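Local atomic coordinates of aminoglycoside phosphotransferase (PDB entry 4PDY), a protein that probably transfers phosphate groups to small-molecule substrates, using a fold related to that of protein kinases. Residues Phe158-Met168 / Phe301-His310. Sequence-based numbering, arbitrary orientation. Where two conformers were deposited one is given.
Sequences FQARWRDLRQM and FPYLPWRIAH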
ATOM      1  N   PHE A 158       5.298  15.489  -0.248  1.00 14.56           N
ATOM      2  CA  PHE A 158       5.819  15.618   1.094  1.00 13.90           C
ATOM      3  C   PHE A 158       6.065  17.078   1.498  1.00 12.80           C
ATOM      4  O   PHE A 158       5.866  17.434   2.666  1.00 13.33           O
ATOM      5  CB  PHE A 158       7.037  14.719   1.292  1.00 13.35           C
ATOM      6  CG  PHE A 158       6.666  13.258   1.500  1.00 15.81           C
ATOM      7  CD1 PHE A 158       6.071  12.839   2.680  1.00 15.84           C
ATOM      8  CD2 PHE A 158       6.859  12.322   0.504  1.00 16.76           C
ATOM      9  CE1 PHE A 158       5.709  11.513   2.879  1.00 16.65           C
ATOM     10  CE2 PHE A 158       6.502  10.994   0.690  1.00 17.75           C
ATOM     11  CZ  PHE A 158       5.937  10.592   1.878  1.00 19.48           C
ATOM     12  N   GLN A 159       6.479  17.928   0.541  1.00 15.30           N
ATOM     13  CA  GLN A 159       6.617  19.348   0.838  1.00 15.59           C
ATOM     14  C   GLN A 159       5.282  19.946   1.295  1.00 14.65           C
ATOM     15  O   GLN A 159       5.223  20.712   2.253  1.00 14.54           O
ATOM     16  CB  GLN A 159       7.147  20.100  -0.368  1.00 18.68           C
ATOM     17  CG  GLN A 159       7.303  21.577  -0.111  1.00 22.36           C
ATOM     18  CD  GLN A 159       7.995  22.246  -1.257  1.00 24.74           C
ATOM     19  OE1 GLN A 159       7.490  22.266  -2.380  1.00 31.00           O
ATOM     20  NE2 GLN A 159       9.178  22.753  -0.990  1.00 26.08           N
ATOM     21  N   ALA A 160       4.206  19.575   0.605  1.00 14.49           N
ATOM     22  CA  ALA A 160       2.885  20.068   0.947  1.00 15.01           C
ATOM     23  C   ALA A 160       2.453  19.575   2.330  1.00 12.04           C
ATOM     24  O   ALA A 160       1.899  20.331   3.129  1.00 13.78           O
ATOM     25  CB  ALA A 160       1.878  19.636  -0.112  1.00 17.84           C
ATOM     26  N   ARG A 161       2.759  18.314   2.613  1.00 12.05           N
ATOM     27  CA  ARG A 161       2.436  17.731   3.928  1.00 12.28           C
ATOM     28  C   ARG A 161       3.196  18.428   5.058  1.00 11.53           C
ATOM     29  O   ARG A 161       2.644  18.692   6.125  1.00 12.30           O
ATOM     30  CB  ARG A 161       2.697  16.221   3.951  1.00 10.87           C
ATOM     31  CG  ARG A 161       1.736  15.474   3.040  1.00 12.33           C
ATOM     32  CD  ARG A 161       2.149  14.031   2.859  1.00 14.00           C
ATOM     33  NE  ARG A 161       1.103  13.282   2.157  1.00 15.97           N
ATOM     34  CZ  ARG A 161       1.252  12.033   1.738  1.00 18.93           C
ATOM     35  NH1 ARG A 161       2.402  11.395   1.930  1.00 21.02           N
ATOM     36  NH2 ARG A 161       0.247  11.412   1.129  1.00 23.67           N
ATOM     37  N   TRP A 162       4.461  18.776   4.794  1.00 12.03           N
ATOM     38  CA  TRP A 162       5.237  19.487   5.796  1.00 12.88           C
ATOM     39  C   TRP A 162       4.617  20.878   6.070  1.00 12.09           C
ATOM     40  O   TRP A 162       4.451  21.297   7.215  1.00 12.97           O
ATOM     41  CB  TRP A 162       6.706  19.643   5.350  1.00 13.40           C
ATOM     42  CG  TRP A 162       7.443  20.718   6.121  1.00 16.69           C
ATOM     43  CD1 TRP A 162       8.086  21.807   5.599  1.00 21.56           C
ATOM     44  CD2 TRP A 162       7.534  20.840   7.540  1.00 17.82           C
ATOM     45  NE1 TRP A 162       8.587  22.591   6.613  1.00 25.09           N
ATOM     46  CE2 TRP A 162       8.252  22.024   7.816  1.00 22.90           C
ATOM     47  CE3 TRP A 162       7.056  20.069   8.610  1.00 22.90           C
ATOM     48  CZ2 TRP A 162       8.536  22.439   9.120  1.00 25.48           C
ATOM     49  CZ3 TRP A 162       7.327  20.485   9.908  1.00 27.77           C
ATOM     50  CH2 TRP A 162       8.062  21.667  10.152  1.00 27.70           C
ATOM     51  N   ARG A 163       4.295  21.596   5.001  1.00 12.51           N
ATOM     52  CA  ARG A 163       3.691  22.910   5.141  1.00 15.50           C
ATOM     53  C   ARG A 163       2.385  22.839   5.929  1.00 14.43           C
ATOM     54  O   ARG A 163       2.122  23.656   6.795  1.00 13.88           O
ATOM     55  CB  ARG A 163       3.469  23.542   3.768  1.00 16.86           C
ATOM     56  CG  ARG A 163       4.781  23.953   3.117  1.00 21.31           C
ATOM     57  CD  ARG A 163       4.616  24.351   1.671  1.00 24.82           C
ATOM     58  NE  ARG A 163       5.862  24.932   1.165  1.00 30.36           N
ATOM     59  CZ  ARG A 163       6.144  25.137  -0.116  1.00 33.57           C
ATOM     60  NH1 ARG A 163       5.278  24.796  -1.067  1.00 38.63           N
ATOM     61  NH2 ARG A 163       7.310  25.673  -0.446  1.00 37.68           N
ATOM     62  N   ASP A 164       1.607  21.791   5.669  1.00 12.86           N
ATOM     63  CA  ASP A 164       0.353  21.552   6.394  1.00 12.30           C
ATOM     64  C   ASP A 164       0.607  21.281   7.882  1.00 11.11           C
ATOM     65  O   ASP A 164      -0.006  21.885   8.764  1.00 11.72           O
ATOM     66  CB  ASP A 164      -0.335  20.364   5.731  1.00 12.13           C
ATOM     67  CG  ASP A 164      -1.746  20.106   6.251  1.00 12.32           C
ATOM     68  OD1 ASP A 164      -2.449  21.031   6.679  1.00 12.63           O
ATOM     69  OD2 ASP A 164      -2.150  18.923   6.226  1.00 13.40           O
ATOM     70  N   LEU A 165       1.548  20.375   8.150  1.00 11.98           N
ATOM     71  CA  LEU A 165       1.882  20.008   9.515  1.00 13.15           C
ATOM     72  C   LEU A 165       2.304  21.233  10.342  1.00 14.09           C
ATOM     73  O   LEU A 165       1.844  21.410  11.464  1.00 15.16           O
ATOM     74  CB  LEU A 165       2.957  18.925   9.539  1.00 14.14           C
ATOM     75  CG  LEU A 165       3.355  18.351  10.906  1.00 13.81           C
ATOM     76  CD1 LEU A 165       2.146  17.824  11.682  1.00 13.48           C
ATOM     77  CD2 LEU A 165       4.387  17.253  10.700  1.00 16.43           C
ATOM     78  N   ARG A 166       3.177  22.072   9.781  0.50 15.20           N
ATOM     79  CA  ARG A 166       3.620  23.283  10.459  0.50 16.69           C
ATOM     80  C   ARG A 166       2.456  24.237  10.750  0.50 15.53           C
ATOM     81  O   ARG A 166       2.352  24.785  11.845  0.50 18.17           O
ATOM     82  CB  ARG A 166       4.681  23.980   9.613  0.50 19.50           C
ATOM     83  CG  ARG A 166       5.579  24.925  10.383  0.50 19.78           C
ATOM     84  CD  ARG A 166       6.632  25.483   9.441  0.50 22.16           C
ATOM     85  NE  ARG A 166       6.056  25.881   8.160  0.50 25.64           N
ATOM     86  CZ  ARG A 166       6.766  26.360   7.141  0.50 25.38           C
ATOM     87  NH1 ARG A 166       8.076  26.477   7.259  0.50 28.27           N
ATOM     88  NH2 ARG A 166       6.173  26.701   6.005  0.50 23.18           N
ATOM     89  N   GLN A 167       1.575  24.420   9.770  1.00 14.26           N
ATOM     90  CA  GLN A 167       0.394  25.255   9.969  1.00 14.61           C
ATOM     91  C   GLN A 167      -0.518  24.707  11.049  1.00 14.12           C
ATOM     92  O   GLN A 167      -1.027  25.465  11.857  1.00 14.92           O
ATOM     93  CB  GLN A 167      -0.377  25.456   8.666  1.00 19.52           C
ATOM     94  CG  GLN A 167       0.294  26.428   7.709  1.00 26.77           C
ATOM     95  CD  GLN A 167       0.653  27.761   8.360  1.00 31.50           C
ATOM     96  OE1 GLN A 167      -0.192  28.404   8.999  1.00 33.43           O
ATOM     97  NE2 GLN A 167       1.923  28.185   8.207  1.00 33.12           N
HETATM   98  N   MSE A 168      -0.692  23.387  11.078  1.00 14.22           N
HETATM   99  CA  MSE A 168      -1.562  22.745  12.067  1.00 14.36           C
HETATM  100  C   MSE A 168      -1.043  22.940  13.462  1.00 13.88           C
HETATM  101  O   MSE A 168      -1.807  23.288  14.331  1.00 14.88           O
HETATM  102  CB  MSE A 168      -1.767  21.275  11.747  1.00 14.53           C
HETATM  103  CG  MSE A 168      -2.618  21.229  10.481  1.00 13.58           C
HETATM  104 SE   MSE A 168      -3.148  19.420  10.089  0.75 12.16          SE
HETATM  105  CE  MSE A 168      -1.447  18.630   9.553  1.00 11.56           C
ATOM    106  N   PHE A 301      10.114  10.880   6.883  1.00 10.82           N
ATOM    107  CA  PHE A 301       9.046  11.877   7.008  1.00 10.83           C
ATOM    108  C   PHE A 301       8.047  11.430   8.084  1.00 10.03           C
ATOM    109  O   PHE A 301       7.682  10.246   8.094  1.00 11.64           O
ATOM    110  CB  PHE A 301       8.268  12.051   5.717  1.00 11.35           C
ATOM    111  CG  PHE A 301       7.416  13.267   5.729  1.00 11.61           C
ATOM    112  CD1 PHE A 301       7.930  14.506   5.324  1.00 13.95           C
ATOM    113  CD2 PHE A 301       6.114  13.196   6.205  1.00 11.83           C
ATOM    114  CE1 PHE A 301       7.144  15.632   5.373  1.00 14.71           C
ATOM    115  CE2 PHE A 301       5.325  14.327   6.261  1.00 14.39           C
ATOM    116  CZ  PHE A 301       5.835  15.549   5.845  1.00 15.39           C
ATOM    117  N   PRO A 302       7.595  12.339   8.957  1.00 10.59           N
ATOM    118  CA  PRO A 302       6.611  11.991   9.998  1.00 12.04           C
ATOM    119  C   PRO A 302       5.178  11.900   9.438  1.00 12.68           C
ATOM    120  O   PRO A 302       4.312  12.733   9.705  1.00 12.19           O
ATOM    121  CB  PRO A 302       6.783  13.113  11.025  1.00 12.37           C
ATOM    122  CG  PRO A 302       7.147  14.303  10.195  1.00 13.01           C
ATOM    123  CD  PRO A 302       7.994  13.765   9.056  1.00 12.07           C
ATOM    124  N   TYR A 303       4.982  10.880   8.626  1.00 11.70           N
ATOM    125  CA  TYR A 303       3.749  10.686   7.895  1.00 12.08           C
ATOM    126  C   TYR A 303       2.541  10.488   8.806  1.00 10.66           C
ATOM    127  O   TYR A 303       1.498  11.066   8.580  1.00 10.66           O
ATOM    128  CB  TYR A 303       3.892   9.445   7.002  1.00 12.91           C
ATOM    129  CG  TYR A 303       2.623   9.034   6.314  1.00 14.04           C
ATOM    130  CD1 TYR A 303       2.139   9.718   5.198  1.00 16.75           C
ATOM    131  CD2 TYR A 303       1.899   7.947   6.791  1.00 16.77           C
ATOM    132  CE1 TYR A 303       0.961   9.329   4.582  1.00 18.88           C
ATOM    133  CE2 TYR A 303       0.733   7.545   6.172  1.00 17.69           C
ATOM    134  CZ  TYR A 303       0.267   8.219   5.071  1.00 17.97           C
ATOM    135  OH  TYR A 303      -0.917   7.775   4.518  1.00 23.85           O
ATOM    136  N   LEU A 304       2.702   9.670   9.838  1.00 11.32           N
ATOM    137  CA  LEU A 304       1.542   9.379  10.676  1.00 11.37           C
ATOM    138  C   LEU A 304       1.063  10.620  11.447  1.00 11.19           C
ATOM    139  O   LEU A 304      -0.128  10.930  11.439  1.00 11.26           O
ATOM    140  CB  LEU A 304       1.782   8.137  11.562  1.00 15.62           C
ATOM    141  CG  LEU A 304       0.762   7.647  12.582  1.00 23.79           C
ATOM    142  CD1 LEU A 304       0.832   6.130  12.720  1.00 30.63           C
ATOM    143  CD2 LEU A 304       1.076   8.293  13.919  1.00 28.20           C
ATOM    144  N   PRO A 305       1.976  11.335  12.129  1.00 11.33           N
ATOM    145  CA  PRO A 305       1.521  12.580  12.747  1.00 10.65           C
ATOM    146  C   PRO A 305       0.852  13.544  11.760  1.00  9.67           C
ATOM    147  O   PRO A 305      -0.150  14.174  12.102  1.00 10.97           O
ATOM    148  CB  PRO A 305       2.807  13.173  13.328  1.00 12.79           C
ATOM    149  CG  PRO A 305       3.632  11.976  13.634  1.00 13.32           C
ATOM    150  CD  PRO A 305       3.354  11.015  12.520  1.00 12.86           C
ATOM    151  N   TRP A 306       1.415  13.673  10.549  1.00  9.18           N
ATOM    152  CA  TRP A 306       0.797  14.510   9.533  1.00  9.76           C
ATOM    153  C   TRP A 306      -0.627  14.027   9.261  1.00 10.46           C
ATOM    154  O   TRP A 306      -1.563  14.794   9.267  1.00 10.30           O
ATOM    155  CB  TRP A 306       1.628  14.576   8.220  1.00 10.54           C
ATOM    156  CG  TRP A 306       0.770  15.136   7.183  1.00 10.42           C
ATOM    157  CD1 TRP A 306       0.357  16.446   7.061  1.00 10.44           C
ATOM    158  CD2 TRP A 306      -0.000  14.389   6.239  1.00 11.04           C
ATOM    159  NE1 TRP A 306      -0.575  16.548   6.067  1.00 11.73           N
ATOM    160  CE2 TRP A 306      -0.838  15.298   5.568  1.00 10.79           C
ATOM    161  CE3 TRP A 306      -0.066  13.033   5.906  1.00 12.35           C
ATOM    162  CZ2 TRP A 306      -1.685  14.904   4.556  1.00 14.10           C
ATOM    163  CZ3 TRP A 306      -0.920  12.652   4.910  1.00 12.97           C
ATOM    164  CH2 TRP A 306      -1.711  13.581   4.245  1.00 13.95           C
ATOM    165  N   ARG A 307      -0.746  12.737   8.994  1.00  9.97           N
ATOM    166  CA  ARG A 307      -2.047  12.191   8.551  1.00 10.39           C
ATOM    167  C   ARG A 307      -3.143  12.337   9.627  1.00 10.78           C
ATOM    168  O   ARG A 307      -4.270  12.745   9.342  1.00 11.49           O
ATOM    169  CB  ARG A 307      -1.895  10.733   8.113  1.00 13.80           C
ATOM    170  CG  ARG A 307      -3.174  10.152   7.514  1.00 16.91           C
ATOM    171  CD  ARG A 307      -3.145   8.649   7.230  1.00 24.84           C
ATOM    172  NE  ARG A 307      -2.403   7.861   8.214  1.00 35.11           N
ATOM    173  CZ  ARG A 307      -2.924   7.149   9.218  1.00 40.92           C
ATOM    174  NH1 ARG A 307      -4.235   7.104   9.433  1.00 48.79           N
ATOM    175  NH2 ARG A 307      -2.114   6.481  10.030  1.00 53.26           N
ATOM    176  N   ILE A 308      -2.776  12.003  10.855  1.00  9.68           N
ATOM    177  CA  ILE A 308      -3.681  12.072  11.988  1.00 12.02           C
ATOM    178  C   ILE A 308      -4.069  13.534  12.289  1.00  9.91           C
ATOM    179  O   ILE A 308      -5.236  13.867  12.465  1.00 10.79           O
ATOM    180  CB  ILE A 308      -3.029  11.444  13.245  1.00 14.01           C
ATOM    181  CG1 ILE A 308      -2.655   9.985  13.004  1.00 15.02           C
ATOM    182  CG2 ILE A 308      -3.916  11.609  14.466  1.00 14.37           C
ATOM    183  CD1 ILE A 308      -1.565   9.564  13.951  1.00 18.90           C
ATOM    184  N   ALA A 309      -3.068  14.432  12.320  1.00 10.01           N
ATOM    185  CA  ALA A 309      -3.393  15.845  12.548  1.00 10.45           C
ATOM    186  C   ALA A 309      -4.236  16.425  11.394  1.00  9.91           C
ATOM    187  O   ALA A 309      -5.154  17.218  11.623  1.00 11.01           O
ATOM    188  CB  ALA A 309      -2.121  16.659  12.745  1.00 12.32           C
ATOM    189  N   HIS A 310      -3.920  16.035  10.167  1.00  9.12           N
ATOM    190  CA  HIS A 310      -4.682  16.490   9.023  1.00 10.40           C
ATOM    191  C   HIS A 310      -6.151  16.138   9.170  1.00 10.96           C
ATOM    192  O   HIS A 310      -7.029  16.975   8.990  1.00 11.92           O
ATOM    193  CB  HIS A 310      -4.123  15.950   7.712  1.00 11.03           C
ATOM    194  CG  HIS A 310      -4.830  16.469   6.508  1.00 12.21           C
ATOM    195  ND1 HIS A 310      -4.402  17.573   5.807  1.00 12.88           N
ATOM    196  CD2 HIS A 310      -5.966  16.056   5.895  1.00 13.89           C
ATOM    197  CE1 HIS A 310      -5.238  17.808   4.816  1.00 13.44           C
ATOM    198  NE2 HIS A 310      -6.203  16.910   4.850  1.00 14.47           N
TER
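Trp-306 presents one indole face to Arg-161 and the other to CB of His-310, one helical turn on, while the carboxylate of Asp-164 meets the ring edge. Arg-161 CG sits 3.7 Å from the centroid of the six-membered ring of Trp-306 in a CH-pi contact. Beyond it the extended chain carries the guanidinium onto the same face, stacked at a slight tilt, and NH1 continues to the edge of Tyr-303. A long, partly aliphatic cation suits this place, since both its methylenes and its charge can use the aromatic surface. On the Phe-301 ring, Phe-158 CD1 lies over one face, 3.4 Å from CG, and Pro-302 CD over the other, flat apolar groups suited to a buried site; the backbone N of Trp-162 meets its edge.

With CG anti to the backbone N (chi1 -172°), Asp-164 reaches between two N-H donors that one carboxylate oxygen can accept together. His-310 ND1 meets Asp-164 OD2 on the syn side at 2.7 Å, nearly straight at 174°. Trp-306 NE1 reaches Asp-164 OD2 from the anti side at 2.9 Å, more bent at 146°. OD1 is hydrogen-bonded to NE2 of His-314. Trp-306 is a knob in the hole formed by Arg-161, Asp-164, Leu-165 and selenomethionine Met-168; buried Leu-165 also packs CD2 on Pro-302 CG.

A leucine in place of Trp-306 would probably leave Asp-164 without one donor and the Arg-161 chain without its flat support. The contact joins helices 154-173 and 303-315; its two donors probably stabilise the negative charge of Asp-164, which in turn is likely to favour a protonated His-310.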